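PDB 3KQF: enoyl-CoA hydratase/isomerase family protein from Bacillus anthracis, which catalyses the reversible hydration of 2-enoyl-CoA thioesters to 3-hydroxyacyl-CoA, as a member of the crotonase (enoyl-CoA hydratase/isomerase) superfamily. Local coordinates for the interface of chains A and B. Coordinates in Å, arbitrary orientation; residue numbers count along the deposited sequence, not the author numbering. Chains: chain A/B, Enoyl-CoA hydratase/isomerase family protein.

The interface of chains A and B. Residues chain A 211, 241, 244, 246-247; chain B 142-145.
The methyl of A:Ala211 presses end-on against the backbone of B:Ala143 and B:Ile144, and here the contact is tight: its CB lies 3.4 Å from the carbonyl carbon C of B:Ala143 and 3.3 Å from the carbonyl O of B:Ile144. Alongside, CG2 of B:Ile145 comes to 3.2 Å from the carbonyl O of A:Ala211, on helix 209-222. The flank of A:Val241, its CB and CG2, lies against the backbone at B:Ile144, with CG2 4.0 Å from CA, and the two side chains cross at about a right angle. The gamma-methyl CG2 of B:Ile144 reaches the aliphatic stem of A:Arg247, 3.8 Å from both CG and CD; the stem is extended, with CG anti to the backbone N (chi1 173°). B:Ala143 CB rests on the backbone of A:Asp246, 3.6 Å from its carbonyl O.

Away from this close patch, where A:Thr244 and B:Leu142 bury little surface, polar groups of the two chains meet only through water. Water 1, 2.6 Å from the carbonyl O of B:Ala143, joins it to A:Thr244 OG1; this hydroxyl also donates to A:Val241 O (2.7 Å) and accepts from A:Arg247 N, capping helix 245-255. Water 2 connects the carbonyl oxygens of A:Arg247 and B:Leu142.

The chain B segment runs from the last residue of 3-10 helix 139-142 into loop 143-145 and lies against the last three helices of chain A and the turn at A:Thr244 between 227-242 and 245-255, probably within the family's typical trimer.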
ATOM      1  N   ALA A 211     -23.713  10.704   2.268  1.00 13.64           N
ATOM      2  CA  ALA A 211     -22.567  10.575   1.367  1.00 13.72           C
ATOM      3  C   ALA A 211     -21.302  10.078   2.101  1.00 14.78           C
ATOM      4  O   ALA A 211     -20.619   9.162   1.639  1.00 15.14           O
ATOM      5  CB  ALA A 211     -22.282  11.935   0.675  1.00 15.42           C
ATOM      6  N   VAL A 241     -27.032   8.171  -3.186  1.00 23.39           N
ATOM      7  CA  VAL A 241     -26.950   9.632  -2.986  1.00 23.28           C
ATOM      8  C   VAL A 241     -27.663  10.447  -4.037  1.00 24.67           C
ATOM      9  O   VAL A 241     -28.107  11.566  -3.762  1.00 23.41           O
ATOM     10  CB  VAL A 241     -25.484  10.117  -2.913  1.00 23.96           C
ATOM     11  CG1 VAL A 241     -24.832   9.550  -1.707  1.00 22.00           C
ATOM     12  CG2 VAL A 241     -24.710   9.751  -4.203  1.00 20.73           C
ATOM     13  N   THR A 244     -31.217  11.829  -3.068  1.00 22.98           N
ATOM     14  CA  THR A 244     -31.330  12.494  -1.767  1.00 19.63           C
ATOM     15  C   THR A 244     -31.604  13.983  -1.859  1.00 19.54           C
ATOM     16  O   THR A 244     -31.259  14.622  -2.845  1.00 17.26           O
ATOM     17  CB  THR A 244     -30.048  12.272  -0.903  1.00 20.15           C
ATOM     18  OG1 THR A 244     -28.904  12.863  -1.535  1.00 17.51           O
ATOM     19  CG2 THR A 244     -29.793  10.786  -0.679  1.00 19.13           C
ATOM     20  N   ASP A 246     -30.303  16.031   0.263  1.00 16.58           N
ATOM     21  CA  ASP A 246     -28.986  16.635   0.521  1.00 15.75           C
ATOM     22  C   ASP A 246     -28.231  16.918  -0.788  1.00 15.77           C
ATOM     23  O   ASP A 246     -27.602  17.966  -0.920  1.00 16.07           O
ATOM     24  CB  ASP A 246     -28.129  15.782   1.471  1.00 16.25           C
ATOM     25  CG  ASP A 246     -28.475  15.985   2.954  1.00 14.90           C
ATOM     26  OD1 ASP A 246     -29.194  16.948   3.301  1.00 18.51           O
ATOM     27  OD2 ASP A 246     -27.971  15.178   3.786  1.00 15.84           O
ATOM     28  N   ARG A 247     -28.309  16.016  -1.771  1.00 16.01           N
ATOM     29  CA  ARG A 247     -27.643  16.267  -3.061  1.00 16.79           C
ATOM     30  C   ARG A 247     -28.178  17.532  -3.711  1.00 16.89           C
ATOM     31  O   ARG A 247     -27.417  18.319  -4.280  1.00 17.28           O
ATOM     32  CB  ARG A 247     -27.815  15.091  -4.021  1.00 18.44           C
ATOM     33  CG  ARG A 247     -27.284  15.364  -5.409  1.00 19.78           C
ATOM     34  CD  ARG A 247     -27.483  14.168  -6.307  1.00 28.65           C
ATOM     35  NE  ARG A 247     -27.194  14.482  -7.705  1.00 33.23           N
ATOM     36  CZ  ARG A 247     -28.063  15.011  -8.564  1.00 35.46           C
ATOM     37  NH1 ARG A 247     -27.683  15.251  -9.813  1.00 37.67           N
ATOM     38  NH2 ARG A 247     -29.304  15.310  -8.187  1.00 38.38           N
TER
ATOM     39  N   LEU B 142     -20.458  18.156  -1.470  1.00 13.28           N
ATOM     40  CA  LEU B 142     -21.659  18.368  -2.276  1.00 14.09           C
ATOM     41  C   LEU B 142     -22.697  17.255  -1.994  1.00 13.90           C
ATOM     42  O   LEU B 142     -23.671  17.107  -2.727  1.00 13.42           O
ATOM     43  CB  LEU B 142     -21.260  18.376  -3.761  1.00 16.49           C
ATOM     44  CG  LEU B 142     -20.370  19.541  -4.237  1.00 19.65           C
ATOM     45  CD1 LEU B 142     -19.857  19.268  -5.655  1.00 27.20           C
ATOM     46  CD2 LEU B 142     -21.120  20.845  -4.172  1.00 21.70           C
ATOM     47  N   ALA B 143     -22.468  16.455  -0.946  1.00 14.84           N
ATOM     48  CA  ALA B 143     -23.388  15.376  -0.551  1.00 13.35           C
ATOM     49  C   ALA B 143     -23.516  14.222  -1.560  1.00 13.69           C
ATOM     50  O   ALA B 143     -24.572  13.606  -1.647  1.00 12.20           O
ATOM     51  CB  ALA B 143     -24.766  15.936  -0.218  1.00 13.06           C
ATOM     52  N   ILE B 144     -22.477  14.001  -2.359  1.00 13.63           N
ATOM     53  CA  ILE B 144     -22.393  12.819  -3.244  1.00 14.71           C
ATOM     54  C   ILE B 144     -21.069  12.133  -2.942  1.00 14.88           C
ATOM     55  O   ILE B 144     -20.374  12.517  -2.004  1.00 13.99           O
ATOM     56  CB  ILE B 144     -22.527  13.163  -4.762  1.00 16.39           C
ATOM     57  CG1 ILE B 144     -21.397  14.091  -5.242  1.00 17.17           C
ATOM     58  CG2 ILE B 144     -23.875  13.766  -5.029  1.00 16.47           C
ATOM     59  CD1 ILE B 144     -21.453  14.426  -6.735  1.00 21.11           C
ATOM     60  N   ILE B 145     -20.735  11.089  -3.698  1.00 14.22           N
ATOM     61  CA  ILE B 145     -19.484  10.385  -3.510  1.00 14.61           C
ATOM     62  C   ILE B 145     -18.839  10.274  -4.889  1.00 14.17           C
ATOM     63  O   ILE B 145     -19.512  10.509  -5.900  1.00 13.68           O
ATOM     64  CB  ILE B 145     -19.688   8.958  -2.914  1.00 14.18           C
ATOM     65  CG1 ILE B 145     -20.434   8.058  -3.911  1.00 15.80           C
ATOM     66  CG2 ILE B 145     -20.400   9.039  -1.527  1.00 14.06           C
ATOM     67  CD1 ILE B 145     -20.482   6.570  -3.517  1.00 13.12           C
TER
HETATM   68  O   HOH W   1     -26.401  12.874   0.043  1.00 15.84           O
HETATM   69  O   HOH W   2     -24.810  17.841  -5.089  1.00 23.63           O